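Local coordinates for protein probable M18 family aminopeptidase 1 (Thermotoga maritima, PDB 2GLF) that probably acts as a zinc-dependent aminopeptidase of the M18 family, removing amino acids from the N termini of peptides, at residues A[200-203]-A[204-208]; A[213-216]-A[217-221]. All coordinates share one frame; numbering follows the deposited sequence.

Contact 1 of 2, residues A[200-203]-A[204-208]; sequences AVKT and NVLKI
Lys202 and Leu206, four residues apart, meet through both backbone and side chain. The backbone contribution is one of four successive i to i+4 hydrogen bonds: Leu206 N donates a hydrogen bond to Lys202 O at 2.8 Å, with the donor almost in line with the carbonyl bond. Val205 N reaches Val201 O at 3.0 Å and Lys207 N reaches Thr203 O at 2.8 Å. At the N-terminal end Asn204 N approaches Ala200 O at 3.1 Å from well above the carbonyl plane, and this bond is more bent (N-H...O 142°) than the two in the middle of the series.

Two side chains add polar bonds of their own. The Lys202 chain is fully extended, and its NZ ends in a salt bridge with Glu217 and a hydrogen bond to Leu105 O. Thr203 OG1 sits beside its own backbone N and bonds back to Glu199 O.

Side-chain contacts follow the same spacing. Leu206 CG lies anti to its own carbonyl carbon (chi1 -83°), which carries the isobutyl group back along the helix until CD1 comes 4.3 Å from CE of Lys202. CG2 of Val205 lies 3.6 Å from Val201 O, a van der Waals contact. Val201 and Val205 both touch Ala112 of strand 111-119, and Val205 and Leu206 both touch Leu105 of strand 97-108; this is an α-helix laid along an antiparallel β-sheet.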
loop_
_atom_site.group_PDB
_atom_site.type_symbol
_atom_site.label_atom_id
_atom_site.label_comp_id
_atom_site.label_asym_id
_atom_site.label_seq_id
_atom_site.Cartn_x
_atom_site.Cartn_y
_atom_site.Cartn_z
ATOM N N ALA A 200 -48.040 -9.067 5.681
ATOM C CA ALA A 200 -49.259 -8.851 4.912
ATOM C C ALA A 200 -49.060 -8.743 3.397
ATOM O O ALA A 200 -49.967 -9.062 2.629
ATOM C CB ALA A 200 -49.976 -7.608 5.428
ATOM N N VAL A 201 -47.890 -8.292 2.959
ATOM C CA VAL A 201 -47.663 -8.155 1.532
ATOM C C VAL A 201 -47.367 -9.502 0.888
ATOM O O VAL A 201 -47.921 -9.831 -0.166
ATOM C CB VAL A 201 -46.504 -7.184 1.221
ATOM C CG1 VAL A 201 -46.334 -7.062 -0.284
ATOM C CG2 VAL A 201 -46.782 -5.806 1.819
ATOM N N LYS A 202 -46.492 -10.285 1.514
ATOM C CA LYS A 202 -46.151 -11.596 0.972
ATOM C C LYS A 202 -47.463 -12.354 0.826
ATOM O O LYS A 202 -47.798 -12.849 -0.259
ATOM C CB LYS A 202 -45.214 -12.352 1.920
ATOM C CG LYS A 202 -44.764 -13.696 1.382
ATOM C CD LYS A 202 -43.957 -14.456 2.405
ATOM C CE LYS A 202 -43.565 -15.827 1.880
ATOM N NZ LYS A 202 -42.607 -16.554 2.770
ATOM N N THR A 203 -48.201 -12.414 1.933
ATOM C CA THR A 203 -49.497 -13.080 2.000
ATOM C C THR A 203 -50.392 -12.660 0.835
ATOM O O THR A 203 -51.067 -13.492 0.224
ATOM C CB THR A 203 -50.220 -12.744 3.326
ATOM O OG1 THR A 203 -49.437 -13.216 4.429
ATOM C CG2 THR A 203 -51.598 -13.389 3.371
ATOM N N ASN A 204 -50.397 -11.366 0.534
ATOM C CA ASN A 204 -51.216 -10.867 -0.557
ATOM C C ASN A 204 -50.759 -11.507 -1.863
ATOM O O ASN A 204 -51.574 -12.014 -2.636
ATOM C CB ASN A 204 -51.111 -9.352 -0.665
ATOM C CG ASN A 204 -52.136 -8.780 -1.614
ATOM O OD1 ASN A 204 -53.337 -8.878 -1.372
ATOM N ND2 ASN A 204 -51.672 -8.191 -2.711
ATOM N N VAL A 205 -49.451 -11.480 -2.110
ATOM C CA VAL A 205 -48.899 -12.081 -3.315
ATOM C C VAL A 205 -49.296 -13.558 -3.366
ATOM O O VAL A 205 -49.752 -14.053 -4.400
ATOM C CB VAL A 205 -47.370 -11.964 -3.329
ATOM C CG1 VAL A 205 -46.770 -12.862 -4.408
ATOM C CG2 VAL A 205 -46.990 -10.530 -3.569
ATOM N N LEU A 206 -49.129 -14.252 -2.242
ATOM C CA LEU A 206 -49.474 -15.669 -2.167
ATOM C C LEU A 206 -50.935 -15.915 -2.496
ATOM O O LEU A 206 -51.277 -16.931 -3.097
ATOM C CB LEU A 206 -49.172 -16.223 -0.779
ATOM C CG LEU A 206 -47.725 -16.641 -0.544
ATOM C CD1 LEU A 206 -47.573 -17.122 0.879
ATOM C CD2 LEU A 206 -47.333 -17.736 -1.531
ATOM N N LYS A 207 -51.790 -14.982 -2.089
ATOM C CA LYS A 207 -53.218 -15.084 -2.346
ATOM C C LYS A 207 -53.480 -14.899 -3.835
ATOM O O LYS A 207 -54.244 -15.649 -4.443
ATOM C CB LYS A 207 -53.962 -14.030 -1.534
ATOM C CG LYS A 207 -55.455 -13.990 -1.766
ATOM C CD LYS A 207 -56.161 -13.502 -0.515
ATOM C CE LYS A 207 -57.491 -12.882 -0.847
ATOM N NZ LYS A 207 -57.283 -11.675 -1.684
ATOM N N ILE A 208 -52.840 -13.899 -4.426
ATOM C CA ILE A 208 -52.997 -13.653 -5.846
ATOM C C ILE A 208 -52.566 -14.924 -6.572
ATOM O O ILE A 208 -53.275 -15.423 -7.444
ATOM C CB ILE A 208 -52.111 -12.472 -6.304
ATOM C CG1 ILE A 208 -52.619 -11.182 -5.668
ATOM C CG2 ILE A 208 -52.099 -12.360 -7.827
ATOM C CD1 ILE A 208 -51.751 -9.984 -5.958
#

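Contact 2 of 2, residues A[213-216]-A[217-221]; sequences YGIT and EEDFV
Thr216 and Asp219 are joined by two hydrogen bonds at the ends of a type I β-turn, with Glu217 and Glu218 at its two central positions. Asp219 N donates to Thr216 O at 2.9 Å and so closes the turn, the i to i+3 bond characteristic of it. In the other direction, Thr216 N points at OD1 of Asp219, 3.2 Å away; this added backbone-to-side-chain bond is nearly straight (165°) but meets the oxygen from above the carboxylate plane, 67° out of it. A single aspartate thus uses its backbone N and its side chain to grip both the carbonyl and the amide N of one threonine.

The second carboxylate oxygen, OD2, is engaged in a salt bridge with Arg377 of a third subunit. That arginine also pairs with Glu218, whose OE1 is bonded to Asn381 of the same neighbouring chain, so the turn forms part of a subunit interface. A water 2.7 Å from Thr216 OG1 adds a weak link to Glu218 N.

Outward from these bonds lies the packing. The threonine methyl CG2 rests against the Asp219 carboxylate, the two side chains crossing at about a right angle. Ile215 and Phe220 both pack on Leu209 of helix 200-213 and on Leu138 of strand 132-139, so the turn lies between the helix and the sheet, in contact with both. CB and CG2 of Ile215 lie 3.7 and 3.9 Å from OD1 of Asp219.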
loop_
_atom_site.group_PDB
_atom_site.type_symbol
_atom_site.label_atom_id
_atom_site.label_comp_id
_atom_site.label_asym_id
_atom_site.label_seq_id
_atom_site.Cartn_x
_atom_site.Cartn_y
_atom_site.Cartn_z
ATOM N N TYR A 213 -53.222 -19.578 -10.127
ATOM C CA TYR A 213 -52.795 -20.904 -10.569
ATOM C C TYR A 213 -53.163 -21.995 -9.576
ATOM O O TYR A 213 -52.841 -23.164 -9.778
ATOM C CB TYR A 213 -51.283 -20.905 -10.792
ATOM C CG TYR A 213 -50.806 -19.734 -11.614
ATOM C CD1 TYR A 213 -50.368 -18.559 -11.005
ATOM C CD2 TYR A 213 -50.816 -19.793 -13.009
ATOM C CE1 TYR A 213 -49.945 -17.471 -11.767
ATOM C CE2 TYR A 213 -50.403 -18.715 -13.781
ATOM C CZ TYR A 213 -49.967 -17.560 -13.157
ATOM O OH TYR A 213 -49.546 -16.506 -13.932
ATOM N N GLY A 214 -53.837 -21.606 -8.501
ATOM C CA GLY A 214 -54.238 -22.566 -7.487
ATOM C C GLY A 214 -53.053 -23.151 -6.747
ATOM O O GLY A 214 -53.171 -24.195 -6.113
ATOM N N ILE A 215 -51.914 -22.464 -6.814
ATOM C CA ILE A 215 -50.698 -22.933 -6.164
ATOM C C ILE A 215 -50.507 -22.494 -4.716
ATOM O O ILE A 215 -51.158 -21.575 -4.224
ATOM C CB ILE A 215 -49.429 -22.517 -6.963
ATOM C CG1 ILE A 215 -49.361 -20.997 -7.111
ATOM C CG2 ILE A 215 -49.438 -23.174 -8.329
ATOM C CD1 ILE A 215 -48.106 -20.511 -7.840
ATOM N N THR A 216 -49.596 -23.193 -4.051
ATOM C CA THR A 216 -49.239 -22.937 -2.667
ATOM C C THR A 216 -47.735 -22.643 -2.654
ATOM O O THR A 216 -47.016 -23.021 -3.578
ATOM C CB THR A 216 -49.549 -24.168 -1.785
ATOM O OG1 THR A 216 -49.242 -23.870 -0.420
ATOM C CG2 THR A 216 -48.732 -25.368 -2.230
ATOM N N GLU A 217 -47.264 -21.966 -1.617
ATOM C CA GLU A 217 -45.857 -21.612 -1.523
ATOM C C GLU A 217 -44.895 -22.785 -1.643
ATOM O O GLU A 217 -43.826 -22.650 -2.246
ATOM C CB GLU A 217 -45.595 -20.871 -0.219
ATOM C CG GLU A 217 -44.177 -20.411 -0.048
ATOM C CD GLU A 217 -44.008 -19.563 1.186
ATOM O OE1 GLU A 217 -44.773 -19.775 2.155
ATOM O OE2 GLU A 217 -43.107 -18.696 1.192
ATOM N N GLU A 218 -45.258 -23.933 -1.077
ATOM C CA GLU A 218 -44.375 -25.098 -1.158
ATOM C C GLU A 218 -44.212 -25.618 -2.586
ATOM O O GLU A 218 -43.314 -26.418 -2.864
ATOM C CB GLU A 218 -44.880 -26.222 -0.257
ATOM C CG GLU A 218 -44.009 -27.469 -0.301
ATOM C CD GLU A 218 -44.504 -28.561 0.622
ATOM O OE1 GLU A 218 -44.232 -29.747 0.336
ATOM O OE2 GLU A 218 -45.157 -28.235 1.637
ATOM N N ASP A 219 -45.065 -25.144 -3.492
ATOM C CA ASP A 219 -45.013 -25.565 -4.886
ATOM C C ASP A 219 -43.840 -24.981 -5.653
ATOM O O ASP A 219 -43.477 -25.498 -6.708
ATOM C CB ASP A 219 -46.320 -25.218 -5.600
ATOM C CG ASP A 219 -47.474 -26.092 -5.154
ATOM O OD1 ASP A 219 -48.616 -25.835 -5.585
ATOM O OD2 ASP A 219 -47.243 -27.039 -4.374
ATOM N N PHE A 220 -43.248 -23.903 -5.146
ATOM C CA PHE A 220 -42.096 -23.311 -5.825
ATOM C C PHE A 220 -40.923 -24.272 -5.770
ATOM O O PHE A 220 -40.099 -24.299 -6.680
ATOM C CB PHE A 220 -41.688 -21.983 -5.188
ATOM C CG PHE A 220 -42.574 -20.836 -5.558
ATOM C CD1 PHE A 220 -43.377 -20.221 -4.606
ATOM C CD2 PHE A 220 -42.611 -20.366 -6.870
ATOM C CE1 PHE A 220 -44.205 -19.153 -4.958
ATOM C CE2 PHE A 220 -43.436 -19.300 -7.228
ATOM C CZ PHE A 220 -44.232 -18.693 -6.273
ATOM N N VAL A 221 -40.852 -25.061 -4.700
ATOM C CA VAL A 221 -39.775 -26.027 -4.534
ATOM C C VAL A 221 -39.754 -26.930 -5.756
ATOM O O VAL A 221 -38.800 -26.923 -6.535
ATOM C CB VAL A 221 -39.989 -26.900 -3.291
ATOM C CG1 VAL A 221 -38.812 -27.840 -3.118
ATOM C CG2 VAL A 221 -40.161 -26.029 -2.057
HETATM O O HOH W 1 -47.481 -24.423 1.528
#

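Contacts 1 and 2 follow one another along the chain, neither nested nor crossed, with centres about 12 Å apart. Contact 1 closes no loop: it is the first turns of helix 200-213. Beyond its end the chain leaves helical geometry at Gly214, with positive phi, and contact 2 closes the short turn that leads into strand 223-229. The chain doubles back after Gly214, which brings Glu217 beside the start of the helix: Lys202 NZ and Glu217 OE2 form a 2.7 Å salt bridge, and Leu206 CD2 packs on Glu217 CB at 3.8 Å. Helix and turn are thereby joined, and both also pack on the six-stranded antiparallel sheet, away from the manganese-binding residues.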